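Local coordinates for sulfoquinovosidase (Escherichia coli, PDB 5AEG), which hydrolyses sulfoquinovosyl diacylglycerides and simple sulfoquinovosides such as sulfoquinovosyl glycerol, releasing sulfoquinovose for sulfoglycolysis, at residues F527-T531 with Q606-G610; L568-E574 with E667-F672; L451-A456 with Y464-W469; S624-L630 with G647-A653. All coordinates share one frame. Numbering follows the deposited sequence.

Contact 1. Residues F527-T531 with Q606-G610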
loop_
_atom_site.group_PDB
_atom_site.type_symbol
_atom_site.label_atom_id
_atom_site.label_comp_id
_atom_site.label_asym_id
_atom_site.label_seq_id
_atom_site.Cartn_x
_atom_site.Cartn_y
_atom_site.Cartn_z
ATOM N N PHE A 527 9.052 7.033 -15.253
ATOM C CA PHE A 527 7.789 6.614 -14.657
ATOM C C PHE A 527 7.410 7.550 -13.515
ATOM O O PHE A 527 6.315 8.152 -13.504
ATOM C CB PHE A 527 7.969 5.140 -14.208
ATOM C CG PHE A 527 6.863 4.576 -13.316
ATOM C CD1 PHE A 527 5.551 4.967 -13.371
ATOM C CD2 PHE A 527 7.214 3.566 -12.413
ATOM C CE1 PHE A 527 4.609 4.356 -12.545
ATOM C CE2 PHE A 527 6.253 2.885 -11.688
ATOM C CZ PHE A 527 4.956 3.288 -11.718
ATOM N N SER A 528 8.333 7.731 -12.552
ATOM C CA SER A 528 8.066 8.510 -11.395
ATOM C C SER A 528 7.732 10.000 -11.623
ATOM O O SER A 528 6.978 10.602 -10.838
ATOM C CB SER A 528 9.188 8.347 -10.318
ATOM O OG SER A 528 9.224 6.995 -9.853
ATOM N N ALA A 529 8.226 10.567 -12.698
ATOM C CA ALA A 529 7.875 11.938 -13.078
ATOM C C ALA A 529 6.391 12.083 -13.438
ATOM O O ALA A 529 5.900 13.210 -13.469
ATOM C CB ALA A 529 8.717 12.350 -14.290
ATOM N N PHE A 530 5.708 10.961 -13.694
ATOM C CA PHE A 530 4.239 10.889 -13.872
ATOM C C PHE A 530 3.458 10.269 -12.736
ATOM O O PHE A 530 2.550 9.460 -12.948
ATOM C CB PHE A 530 3.963 10.271 -15.253
ATOM C CG PHE A 530 4.432 11.186 -16.365
ATOM C CD1 PHE A 530 3.581 12.177 -16.860
ATOM C CD2 PHE A 530 5.696 11.105 -16.863
ATOM C CE1 PHE A 530 3.956 13.029 -17.881
ATOM C CE2 PHE A 530 6.113 11.987 -17.864
ATOM C CZ PHE A 530 5.219 12.926 -18.411
ATOM N N THR A 531 3.917 10.591 -11.522
ATOM C CA THR A 531 3.302 10.148 -10.267
ATOM C C THR A 531 3.317 11.362 -9.348
ATOM O O THR A 531 3.928 12.389 -9.687
ATOM C CB THR A 531 4.023 8.943 -9.598
ATOM O OG1 THR A 531 5.276 9.386 -9.091
ATOM C CG2 THR A 531 4.185 7.831 -10.521
ATOM N N GLN A 606 -0.926 0.201 -17.095
ATOM C CA GLN A 606 -1.164 1.571 -17.455
ATOM C C GLN A 606 -2.271 2.161 -16.657
ATOM O O GLN A 606 -3.071 1.467 -16.027
ATOM C CB GLN A 606 -1.456 1.644 -18.983
ATOM C CG GLN A 606 -2.605 0.873 -19.447
ATOM C CD GLN A 606 -2.898 1.123 -20.937
ATOM O OE1 GLN A 606 -2.322 0.450 -21.821
ATOM N NE2 GLN A 606 -3.660 2.155 -21.215
ATOM N N TYR A 607 -2.258 3.507 -16.630
ATOM C CA TYR A 607 -3.051 4.281 -15.768
ATOM C C TYR A 607 -3.302 5.638 -16.312
ATOM O O TYR A 607 -2.642 6.060 -17.246
ATOM C CB TYR A 607 -2.479 4.411 -14.325
ATOM C CG TYR A 607 -1.144 5.080 -14.235
ATOM C CD1 TYR A 607 0.064 4.362 -14.515
ATOM C CD2 TYR A 607 -1.024 6.398 -13.858
ATOM C CE1 TYR A 607 1.320 4.981 -14.427
ATOM C CE2 TYR A 607 0.239 7.027 -13.787
ATOM C CZ TYR A 607 1.404 6.307 -14.057
ATOM O OH TYR A 607 2.605 6.976 -13.920
ATOM N N LEU A 608 -4.295 6.296 -15.725
ATOM C CA LEU A 608 -4.521 7.726 -15.961
ATOM C C LEU A 608 -3.939 8.528 -14.766
ATOM O O LEU A 608 -4.137 8.175 -13.594
ATOM C CB LEU A 608 -6.003 8.011 -16.097
ATOM C CG LEU A 608 -6.739 7.376 -17.249
ATOM C CD1 LEU A 608 -8.283 7.514 -17.103
ATOM C CD2 LEU A 608 -6.266 7.842 -18.589
ATOM N N LEU A 609 -3.205 9.567 -15.069
ATOM C CA LEU A 609 -2.707 10.550 -14.087
ATOM C C LEU A 609 -3.679 11.696 -14.136
ATOM O O LEU A 609 -3.689 12.445 -15.097
ATOM C CB LEU A 609 -1.295 11.003 -14.408
ATOM C CG LEU A 609 -0.545 11.920 -13.438
ATOM C CD1 LEU A 609 -0.271 11.220 -12.077
ATOM C CD2 LEU A 609 0.769 12.396 -14.038
ATOM N N GLY A 610 -4.448 11.852 -13.063
ATOM C CA GLY A 610 -5.653 12.715 -13.091
ATOM C C GLY A 610 -6.574 12.211 -14.215
ATOM O O GLY A 610 -6.530 11.048 -14.612
#
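Residues 527-531 leave helix 518-528 through a type I beta turn from S528 to T531, whereas 607-609 is extended as a beta strand. The backbones stay well apart, the CA atoms of F530 and L609 being 7.0 Å from each other, so side chains have to span the gap. F530 N donates to F527 O (2.9 Å), and across the turn T531 OG1 donates to S528 O (2.7 Å). The carbonyl of F530 accepts from the strand, with Y607 OH donating to F530 O at 2.7 Å. Y607 OH also lies 3.6 Å from F527 CE1, near the plane of that ring, and 3.8 Å from T531 CG2. L609, two residues on from Y607, points the same way, setting CD1 3.4 Å from F530 O and CD2 4.0 Å from F530 CD1. All five touching residues are buried. The contact joins the catalytic TIM barrel to the C-terminal beta domain, with V487 and L491 of helix 486-495 packing on Y607 and V615 of strand 613-615 on F530.

Contact 2. Residues L568-E574 with E667-F672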
loop_
_atom_site.group_PDB
_atom_site.type_symbol
_atom_site.label_atom_id
_atom_site.label_comp_id
_atom_site.label_asym_id
_atom_site.label_seq_id
_atom_site.Cartn_x
_atom_site.Cartn_y
_atom_site.Cartn_z
ATOM N N LEU A 568 4.212 19.987 -14.374
ATOM C CA LEU A 568 2.895 19.500 -14.041
ATOM C C LEU A 568 2.324 19.934 -12.726
ATOM O O LEU A 568 1.138 19.627 -12.474
ATOM C CB LEU A 568 2.876 17.970 -14.109
ATOM C CG LEU A 568 3.210 17.328 -15.441
ATOM C CD1 LEU A 568 3.279 15.842 -15.203
ATOM C CD2 LEU A 568 2.103 17.594 -16.424
ATOM N N LYS A 569 3.090 20.633 -11.868
ATOM C CA LYS A 569 2.655 21.005 -10.547
ATOM C C LYS A 569 1.174 21.413 -10.399
ATOM O O LYS A 569 0.466 20.881 -9.539
ATOM C CB LYS A 569 3.559 22.009 -9.892
ATOM C CG LYS A 569 3.091 22.610 -8.581
ATOM C CD LYS A 569 4.145 23.468 -7.905
ATOM C CE LYS A 569 3.718 23.846 -6.505
ATOM N NZ LYS A 569 4.765 24.727 -5.975
ATOM N N PRO A 570 0.711 22.375 -11.209
ATOM C CA PRO A 570 -0.649 22.849 -10.911
ATOM C C PRO A 570 -1.694 21.794 -11.239
ATOM O O PRO A 570 -2.731 21.716 -10.580
ATOM C CB PRO A 570 -0.787 24.143 -11.800
ATOM C CG PRO A 570 0.230 23.931 -12.836
ATOM C CD PRO A 570 1.385 23.229 -12.195
ATOM N N TYR A 571 -1.411 20.961 -12.222
ATOM C CA TYR A 571 -2.291 19.882 -12.620
ATOM C C TYR A 571 -2.350 18.793 -11.528
ATOM O O TYR A 571 -3.435 18.391 -11.093
ATOM C CB TYR A 571 -1.826 19.273 -13.935
ATOM C CG TYR A 571 -2.586 18.086 -14.389
ATOM C CD1 TYR A 571 -3.904 18.206 -14.860
ATOM C CD2 TYR A 571 -2.060 16.811 -14.287
ATOM C CE1 TYR A 571 -4.623 17.147 -15.296
ATOM C CE2 TYR A 571 -2.792 15.712 -14.724
ATOM C CZ TYR A 571 -4.070 15.876 -15.235
ATOM O OH TYR A 571 -4.772 14.782 -15.643
ATOM N N LEU A 572 -1.162 18.393 -11.062
ATOM C CA LEU A 572 -1.079 17.437 -9.923
ATOM C C LEU A 572 -1.755 17.958 -8.612
ATOM O O LEU A 572 -2.433 17.248 -7.912
ATOM C CB LEU A 572 0.366 17.129 -9.637
ATOM C CG LEU A 572 1.119 16.366 -10.727
ATOM C CD1 LEU A 572 2.612 16.158 -10.396
ATOM C CD2 LEU A 572 0.452 15.008 -11.017
ATOM N N LYS A 573 -1.609 19.237 -8.342
ATOM C CA LYS A 573 -2.103 19.843 -7.146
ATOM C C LYS A 573 -3.620 19.820 -7.221
ATOM O O LYS A 573 -4.264 19.488 -6.252
ATOM C CB LYS A 573 -1.451 21.262 -7.047
ATOM C CG LYS A 573 -1.827 22.083 -5.870
ATOM C CD LYS A 573 -0.832 23.240 -5.594
ATOM C CE LYS A 573 -1.177 23.880 -4.234
ATOM N NZ LYS A 573 -0.545 23.150 -3.052
ATOM N N GLU A 574 -4.201 20.128 -8.378
ATOM C CA GLU A 574 -5.623 19.957 -8.565
ATOM C C GLU A 574 -6.101 18.493 -8.323
ATOM O O GLU A 574 -7.113 18.251 -7.627
ATOM C CB GLU A 574 -6.052 20.476 -9.953
ATOM C CG GLU A 574 -7.536 20.186 -10.301
ATOM C CD GLU A 574 -7.870 20.557 -11.748
ATOM O OE1 GLU A 574 -7.651 19.791 -12.735
ATOM O OE2 GLU A 574 -8.261 21.712 -11.908
ATOM N N GLU A 667 -8.696 21.003 -20.574
ATOM C CA GLU A 667 -8.494 22.417 -20.301
ATOM C C GLU A 667 -7.078 22.735 -19.968
ATOM O O GLU A 667 -6.691 23.865 -20.023
ATOM C CB GLU A 667 -9.457 22.937 -19.231
ATOM C CG GLU A 667 -9.239 22.469 -17.800
ATOM C CD GLU A 667 -9.893 21.093 -17.463
ATOM O OE1 GLU A 667 -10.147 20.229 -18.364
ATOM O OE2 GLU A 667 -10.123 20.888 -16.255
ATOM N N TRP A 668 -6.260 21.720 -19.655
ATOM C CA TRP A 668 -4.808 21.851 -19.432
ATOM C C TRP A 668 -3.919 21.596 -20.671
ATOM O O TRP A 668 -2.666 21.478 -20.551
ATOM C CB TRP A 668 -4.401 20.774 -18.356
ATOM C CG TRP A 668 -5.046 21.013 -17.002
ATOM C CD1 TRP A 668 -6.165 20.361 -16.463
ATOM C CD2 TRP A 668 -4.576 21.866 -16.007
ATOM N NE1 TRP A 668 -6.409 20.812 -15.205
ATOM C CE2 TRP A 668 -5.444 21.745 -14.908
ATOM C CE3 TRP A 668 -3.504 22.759 -15.927
ATOM C CZ2 TRP A 668 -5.239 22.429 -13.776
ATOM C CZ3 TRP A 668 -3.340 23.467 -14.767
ATOM C CH2 TRP A 668 -4.179 23.281 -13.720
ATOM N N ALA A 669 -4.529 21.513 -21.861
ATOM C CA ALA A 669 -3.787 21.153 -23.058
ATOM C C ALA A 669 -2.624 22.073 -23.362
ATOM O O ALA A 669 -1.605 21.597 -23.837
ATOM C CB ALA A 669 -4.661 21.062 -24.299
ATOM N N ALA A 670 -2.753 23.366 -23.112
ATOM C CA ALA A 670 -1.625 24.246 -23.367
ATOM C C ALA A 670 -0.432 23.895 -22.427
ATOM O O ALA A 670 0.696 23.876 -22.867
ATOM C CB ALA A 670 -1.992 25.684 -23.207
ATOM N N LEU A 671 -0.691 23.594 -21.153
ATOM C CA LEU A 671 0.413 23.161 -20.217
ATOM C C LEU A 671 1.060 21.885 -20.808
ATOM O O LEU A 671 2.237 21.806 -20.919
ATOM C CB LEU A 671 -0.113 22.883 -18.817
ATOM C CG LEU A 671 0.964 22.525 -17.768
ATOM C CD1 LEU A 671 1.919 23.680 -17.561
ATOM C CD2 LEU A 671 0.253 22.220 -16.514
ATOM N N PHE A 672 0.265 20.925 -21.241
ATOM C CA PHE A 672 0.808 19.660 -21.725
ATOM C C PHE A 672 1.544 19.808 -23.040
ATOM O O PHE A 672 2.538 19.148 -23.255
ATOM C CB PHE A 672 -0.263 18.578 -21.851
ATOM C CG PHE A 672 -1.060 18.326 -20.582
ATOM C CD1 PHE A 672 -0.506 18.501 -19.343
ATOM C CD2 PHE A 672 -2.403 17.948 -20.662
ATOM C CE1 PHE A 672 -1.227 18.260 -18.195
ATOM C CE2 PHE A 672 -3.141 17.687 -19.507
ATOM C CZ PHE A 672 -2.545 17.819 -18.281
#
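Three aromatic rings, Y571, W668 and F672, form the centre of this contact, and Y571 is the one shared by both ring pairs. Its edge is directed at the face of W668, with 4.8 Å between the centroid of the Y571 ring and that of the five-membered ring of W668 and planes at 78°. One of its own faces receives the edge of F672 (ring centroids 5.0 Å apart, planes at 89°), so both pairs are T-shaped. The six-membered ring of W668 also lies under the helix backbone: Y571 CA sits 4.1 Å from its centroid and 12° off the normal, a CH-pi contact. Aliphatic groups flank the cluster, L568 CD2 at 3.8 Å from F672 CE1 and P570 CG at 4.1 Å from L671 CD2. At the polar edge W668 NE1 donates to E574 OE1 (2.9 Å, 145°), while Y571 OH reaches beyond both segments to hydrogen-bond with L609 and D612. W668 occupies the N-cap position of helix 669-673. The geometry is that of an aromatic cluster at a helix-helix interface; here it holds the short helix near the C terminus against helix 569-582 of this family 31 hydrolase.

Contact 3. Residues L451-A456 with Y464-W469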
loop_
_atom_site.group_PDB
_atom_site.type_symbol
_atom_site.label_atom_id
_atom_site.label_comp_id
_atom_site.label_asym_id
_atom_site.label_seq_id
_atom_site.Cartn_x
_atom_site.Cartn_y
_atom_site.Cartn_z
ATOM N N LEU A 451 5.420 15.659 5.391
ATOM C CA LEU A 451 4.968 14.462 4.613
ATOM C C LEU A 451 5.726 13.199 5.076
ATOM O O LEU A 451 6.968 13.098 4.907
ATOM C CB LEU A 451 5.125 14.735 3.078
ATOM C CG LEU A 451 4.482 13.506 2.412
ATOM C CD1 LEU A 451 2.987 13.466 2.275
ATOM C CD2 LEU A 451 5.341 12.606 1.560
ATOM N N PHE A 452 5.007 12.266 5.656
ATOM C CA PHE A 452 5.576 10.935 5.915
ATOM C C PHE A 452 5.034 9.919 4.919
ATOM O O PHE A 452 3.919 10.060 4.359
ATOM C CB PHE A 452 5.413 10.467 7.373
ATOM C CG PHE A 452 4.051 10.267 7.808
ATOM C CD1 PHE A 452 3.427 9.017 7.673
ATOM C CD2 PHE A 452 3.385 11.286 8.438
ATOM C CE1 PHE A 452 2.115 8.842 8.141
ATOM C CE2 PHE A 452 2.093 11.136 8.848
ATOM C CZ PHE A 452 1.460 9.927 8.737
ATOM N N PHE A 453 5.802 8.889 4.699
ATOM C CA PHE A 453 5.408 7.887 3.744
ATOM C C PHE A 453 5.624 6.513 4.343
ATOM O O PHE A 453 6.636 6.311 5.042
ATOM C CB PHE A 453 6.075 8.095 2.367
ATOM C CG PHE A 453 7.570 8.276 2.404
ATOM C CD1 PHE A 453 8.120 9.514 2.618
ATOM C CD2 PHE A 453 8.407 7.205 2.103
ATOM C CE1 PHE A 453 9.499 9.678 2.684
ATOM C CE2 PHE A 453 9.792 7.361 2.112
ATOM C CZ PHE A 453 10.321 8.608 2.390
ATOM N N MET A 454 4.716 5.583 4.018
ATOM C CA MET A 454 4.722 4.250 4.591
ATOM C C MET A 454 4.652 3.205 3.546
ATOM O O MET A 454 4.104 3.445 2.432
ATOM C CB MET A 454 3.426 4.094 5.503
ATOM C CG MET A 454 3.406 5.154 6.571
ATOM S SD MET A 454 2.158 4.842 7.835
ATOM C CE MET A 454 2.831 3.446 8.734
ATOM N N ARG A 455 5.132 1.996 3.862
ATOM C CA ARG A 455 4.825 0.878 3.006
ATOM C C ARG A 455 3.701 -0.014 3.520
ATOM O O ARG A 455 2.856 -0.399 2.774
ATOM C CB ARG A 455 6.036 0.025 2.635
ATOM C CG ARG A 455 6.790 -0.716 3.725
ATOM C CD ARG A 455 8.005 -1.478 3.111
ATOM N NE ARG A 455 8.865 -1.814 4.269
ATOM C CZ ARG A 455 8.978 -2.969 4.930
ATOM N NH1 ARG A 455 8.420 -4.075 4.563
ATOM N NH2 ARG A 455 9.696 -3.020 6.025
ATOM N N ALA A 456 3.762 -0.415 4.786
ATOM C CA ALA A 456 2.675 -1.165 5.387
ATOM C C ALA A 456 1.415 -0.381 5.573
ATOM O O ALA A 456 1.462 0.833 5.793
ATOM C CB ALA A 456 3.138 -1.762 6.718
ATOM N N TYR A 464 -4.962 7.910 7.880
ATOM C CA TYR A 464 -3.782 8.180 8.675
ATOM C C TYR A 464 -2.448 8.197 7.924
ATOM O O TYR A 464 -1.541 8.828 8.422
ATOM C CB TYR A 464 -3.695 7.177 9.828
ATOM C CG TYR A 464 -4.857 7.301 10.804
ATOM C CD1 TYR A 464 -5.218 8.541 11.332
ATOM C CD2 TYR A 464 -5.625 6.194 11.120
ATOM C CE1 TYR A 464 -6.296 8.663 12.223
ATOM C CE2 TYR A 464 -6.700 6.306 11.991
ATOM C CZ TYR A 464 -7.022 7.535 12.536
ATOM O OH TYR A 464 -8.085 7.607 13.377
ATOM N N SER A 465 -2.311 7.550 6.752
ATOM C CA SER A 465 -0.980 7.595 6.049
ATOM C C SER A 465 -1.071 8.716 5.008
ATOM O O SER A 465 -1.896 8.669 4.074
ATOM C CB SER A 465 -0.623 6.302 5.367
ATOM O OG SER A 465 0.604 6.455 4.689
ATOM N N THR A 466 -0.216 9.712 5.123
ATOM C CA THR A 466 -0.248 10.795 4.218
ATOM C C THR A 466 0.301 10.450 2.811
ATOM O O THR A 466 0.095 11.224 1.863
ATOM C CB THR A 466 0.592 11.980 4.783
ATOM O OG1 THR A 466 1.847 11.486 5.337
ATOM C CG2 THR A 466 -0.200 12.672 5.975
ATOM N N MET A 467 1.006 9.339 2.690
ATOM C CA MET A 467 1.538 8.887 1.374
ATOM C C MET A 467 1.938 7.468 1.484
ATOM O O MET A 467 2.630 7.092 2.482
ATOM C CB MET A 467 2.765 9.733 1.005
ATOM C CG MET A 467 3.547 9.213 -0.166
ATOM S SD MET A 467 2.764 9.269 -1.800
ATOM C CE MET A 467 2.886 11.051 -2.091
ATOM N N MET A 468 1.524 6.641 0.515
ATOM C CA MET A 468 2.019 5.294 0.438
ATOM C C MET A 468 3.228 5.260 -0.520
ATOM O O MET A 468 3.291 5.978 -1.513
ATOM C CB MET A 468 0.959 4.259 0.003
ATOM C CG MET A 468 -0.313 4.276 0.795
ATOM S SD MET A 468 -0.082 4.071 2.536
ATOM C CE MET A 468 0.852 2.600 2.710
ATOM N N TRP A 469 4.202 4.396 -0.187
ATOM C CA TRP A 469 5.228 4.019 -1.160
ATOM C C TRP A 469 5.168 2.530 -1.371
ATOM O O TRP A 469 4.852 1.754 -0.456
ATOM C CB TRP A 469 6.616 4.610 -0.917
ATOM C CG TRP A 469 7.757 3.688 -0.560
ATOM C CD1 TRP A 469 8.680 3.124 -1.410
ATOM C CD2 TRP A 469 8.155 3.298 0.773
ATOM N NE1 TRP A 469 9.552 2.361 -0.687
ATOM C CE2 TRP A 469 9.214 2.415 0.640
ATOM C CE3 TRP A 469 7.612 3.526 2.050
ATOM C CZ2 TRP A 469 9.833 1.793 1.767
ATOM C CZ3 TRP A 469 8.226 2.945 3.145
ATOM C CH2 TRP A 469 9.281 2.036 2.984
#
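T466 OG1 donates to F452 O at 2.7 Å, and two backbone hydrogen bonds continue the pairing: M454 N to M467 O (3.0 Å, 154°) and W469 N to M454 O (2.8 Å, 173°). M454 and M468 form a single bridge between strands 451-454 and 468-469, the two ends of the eight-stranded parallel sheet, and so close it into the TIM barrel of family 31. R455, next to M454 in the chain, forms salt bridges with the nucleophile D405 and with E408, an active-site residue by similarity, which puts this seam at the catalytic centre. W469 has the most surface covered, 111 Å². R455 CB lies over its six-membered ring, 3.8 Å from the centroid and 18° off the normal, a CH-pi contact, and F453 directs its edge at the same ring in an offset edge-to-face pair (centroids 5.8 Å apart, planes at 86°). Farther along, F453 CB meets M467 CG at 3.7 Å, L451 CD2 meets M467 CB at 3.9 Å, and F452 CZ approaches Y464 O to 3.2 Å.

Contact 4. Residues S624-L630 with G647-A653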
loop_
_atom_site.group_PDB
_atom_site.type_symbol
_atom_site.label_atom_id
_atom_site.label_comp_id
_atom_site.label_asym_id
_atom_site.label_seq_id
_atom_site.Cartn_x
_atom_site.Cartn_y
_atom_site.Cartn_z
ATOM N N SER A 624 13.041 -0.045 -27.593
ATOM C CA SER A 624 13.089 1.211 -28.325
ATOM C C SER A 624 11.663 1.717 -28.654
ATOM O O SER A 624 11.434 2.914 -29.038
ATOM C CB SER A 624 13.980 0.993 -29.573
ATOM O OG SER A 624 13.269 0.226 -30.480
ATOM N N ASP A 625 10.673 0.861 -28.429
ATOM C CA ASP A 625 9.269 1.256 -28.611
ATOM C C ASP A 625 8.397 0.549 -27.497
ATOM O O ASP A 625 8.923 -0.206 -26.700
ATOM C CB ASP A 625 8.802 0.885 -30.032
ATOM C CG ASP A 625 8.873 -0.609 -30.332
ATOM O OD1 ASP A 625 9.168 -1.472 -29.503
ATOM O OD2 ASP A 625 8.596 -0.964 -31.474
ATOM N N TRP A 626 7.093 0.748 -27.541
ATOM C CA TRP A 626 6.189 0.277 -26.523
ATOM C C TRP A 626 4.749 0.267 -27.072
ATOM O O TRP A 626 4.367 1.158 -27.855
ATOM C CB TRP A 626 6.265 1.191 -25.288
ATOM C CG TRP A 626 5.620 0.590 -24.068
ATOM C CD1 TRP A 626 4.508 0.974 -23.437
ATOM C CD2 TRP A 626 6.159 -0.491 -23.336
ATOM N NE1 TRP A 626 4.293 0.171 -22.316
ATOM C CE2 TRP A 626 5.273 -0.762 -22.261
ATOM C CE3 TRP A 626 7.313 -1.318 -23.521
ATOM C CZ2 TRP A 626 5.514 -1.775 -21.356
ATOM C CZ3 TRP A 626 7.546 -2.380 -22.597
ATOM C CH2 TRP A 626 6.608 -2.603 -21.581
ATOM N N THR A 627 4.007 -0.741 -26.651
ATOM C CA THR A 627 2.606 -1.035 -27.126
ATOM C C THR A 627 1.723 -0.930 -25.918
ATOM O O THR A 627 2.071 -1.429 -24.828
ATOM C CB THR A 627 2.602 -2.426 -27.791
ATOM O OG1 THR A 627 3.450 -2.414 -28.942
ATOM C CG2 THR A 627 1.193 -2.846 -28.229
ATOM N N LEU A 628 0.613 -0.218 -26.055
ATOM C CA LEU A 628 -0.301 0.072 -24.994
ATOM C C LEU A 628 -1.663 0.245 -25.643
ATOM O O LEU A 628 -1.782 0.164 -26.891
ATOM C CB LEU A 628 0.083 1.361 -24.294
ATOM C CG LEU A 628 0.129 2.559 -25.220
ATOM C CD1 LEU A 628 -0.650 3.683 -24.577
ATOM C CD2 LEU A 628 1.570 2.971 -25.529
ATOM N N TYR A 629 -2.645 0.521 -24.800
ATOM C CA TYR A 629 -4.027 0.649 -25.212
ATOM C C TYR A 629 -4.523 2.045 -24.997
ATOM O O TYR A 629 -4.461 2.565 -23.898
ATOM C CB TYR A 629 -4.929 -0.409 -24.463
ATOM C CG TYR A 629 -6.357 -0.274 -24.889
ATOM C CD1 TYR A 629 -6.777 -0.740 -26.176
ATOM C CD2 TYR A 629 -7.284 0.366 -24.099
ATOM C CE1 TYR A 629 -8.138 -0.630 -26.579
ATOM C CE2 TYR A 629 -8.629 0.498 -24.512
ATOM C CZ TYR A 629 -9.022 0.029 -25.787
ATOM O OH TYR A 629 -10.385 0.208 -26.144
ATOM N N LEU A 630 -5.140 2.656 -26.033
ATOM C CA LEU A 630 -5.855 3.884 -25.827
ATOM C C LEU A 630 -7.372 3.673 -25.924
ATOM O O LEU A 630 -7.838 3.063 -26.913
ATOM C CB LEU A 630 -5.437 4.916 -26.904
ATOM C CG LEU A 630 -3.955 5.325 -26.934
ATOM C CD1 LEU A 630 -3.647 6.295 -28.138
ATOM C CD2 LEU A 630 -3.567 6.012 -25.665
ATOM N N GLY A 647 -7.669 2.474 -29.623
ATOM C CA GLY A 647 -7.196 1.193 -30.101
ATOM C C GLY A 647 -5.824 0.898 -29.471
ATOM O O GLY A 647 -5.230 1.786 -28.806
ATOM N N GLU A 648 -5.276 -0.248 -29.796
ATOM C CA GLU A 648 -3.921 -0.569 -29.465
ATOM C C GLU A 648 -3.006 0.365 -30.248
ATOM O O GLU A 648 -3.271 0.622 -31.482
ATOM C CB GLU A 648 -3.629 -2.017 -29.844
ATOM C CG GLU A 648 -2.556 -2.671 -28.992
ATOM C CD GLU A 648 -3.025 -2.953 -27.554
ATOM O OE1 GLU A 648 -4.231 -2.973 -27.337
ATOM O OE2 GLU A 648 -2.196 -3.113 -26.619
ATOM N N VAL A 649 -1.875 0.804 -29.646
ATOM C CA VAL A 649 -0.913 1.653 -30.350
ATOM C C VAL A 649 0.484 1.258 -29.992
ATOM O O VAL A 649 0.761 0.850 -28.829
ATOM C CB VAL A 649 -1.195 3.127 -30.024
ATOM C CG1 VAL A 649 -0.949 3.447 -28.572
ATOM C CG2 VAL A 649 -0.370 4.035 -30.879
ATOM N N THR A 650 1.373 1.340 -30.957
ATOM C CA THR A 650 2.808 1.150 -30.669
ATOM C C THR A 650 3.476 2.453 -30.951
ATOM O O THR A 650 3.194 3.075 -32.014
ATOM C CB THR A 650 3.354 -0.030 -31.481
ATOM O OG1 THR A 650 2.662 -1.250 -31.097
ATOM C CG2 THR A 650 4.932 -0.141 -31.327
ATOM N N VAL A 651 4.283 2.967 -30.041
ATOM C CA VAL A 651 5.005 4.242 -30.251
ATOM C C VAL A 651 6.460 4.110 -29.941
ATOM O O VAL A 651 6.854 3.290 -29.108
ATOM C CB VAL A 651 4.456 5.419 -29.387
ATOM C CG1 VAL A 651 3.092 5.828 -29.860
ATOM C CG2 VAL A 651 4.394 5.065 -27.863
ATOM N N ASN A 652 7.296 4.933 -30.610
ATOM C CA ASN A 652 8.678 5.021 -30.209
ATOM C C ASN A 652 8.784 5.536 -28.773
ATOM O O ASN A 652 8.061 6.435 -28.342
ATOM C CB ASN A 652 9.442 5.965 -31.131
ATOM C CG ASN A 652 9.795 5.291 -32.443
ATOM O OD1 ASN A 652 9.726 4.034 -32.622
ATOM N ND2 ASN A 652 10.200 6.112 -33.383
ATOM N N ALA A 653 9.694 4.929 -28.041
ATOM C CA ALA A 653 9.789 5.175 -26.619
ATOM C C ALA A 653 11.256 5.185 -26.153
ATOM O O ALA A 653 11.694 4.299 -25.335
ATOM C CB ALA A 653 8.957 4.109 -25.852
#
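V649, E648 and L628 are central to this two-stranded antiparallel ribbon in the C-terminal domain, which pairs strands 625-630 and 647-652 with axes 4.6 Å apart and N-to-C directions at 159°. V649 has the largest area covered, 72 Å². It forms a hydrogen-bonded pair with L628 (59 Å²), V649 N donating to L628 O at 2.8 Å and L628 N to V649 O at 3.0 Å. V649 CG1 lies 3.6 Å from L628 CG and 3.9 Å from L630 CG. W626, L628, L630, V649 and V651 share this face, and F661 of strand 660-663 and F644 pack on it. E648 (61 Å²) belongs to the other face with T627, Y629 and T650. Opposite Y629 in a non-hydrogen-bonded pair, E648 brings OE1 to 3.6 Å from Y629 CD1 and OE2 to 3.8 Å from T627 CG2. The tyrosine hydroxyl itself bonds to D597. At the ends of the ladder, L630 and G647 exchange two backbone bonds, L630 N to G647 O (2.9 Å) and G647 N to L630 O (2.8 Å), and A653 N donates to S624 O at 2.8 Å with an angle of 170°. T627 faces T650 across a non-hydrogen-bonded pair whose CA atoms are 4.2 Å apart; this close spacing lets T627 OG1 and T650 OG1 hydrogen-bond at 2.6 Å.

From the N terminus, contact 3 comes first, closing a short loop of seven residues where strands 451-454 and 468-469 close the barrel; it touches none of the others. Contact 1 opens next, linking the end of helix 518-528 to strand 607-609. Contact 2 crosses it: 568-574 falls inside the loop of contact 1, but its partner, 667-672, comes near the C terminus. The larger loop of contact 2 encloses contact 4, which pairs strands within the C-terminal domain. Contact 1 connects to two others: L609 O lies 2.6 Å from Y571 OH of contact 2, and Q606 NE2 lies 2.8 Å from Y629 O of contact 4, both probable hydrogen bonds. Contacts 1 and 2 thus join the TIM-barrel region to the C-terminal part of the chain.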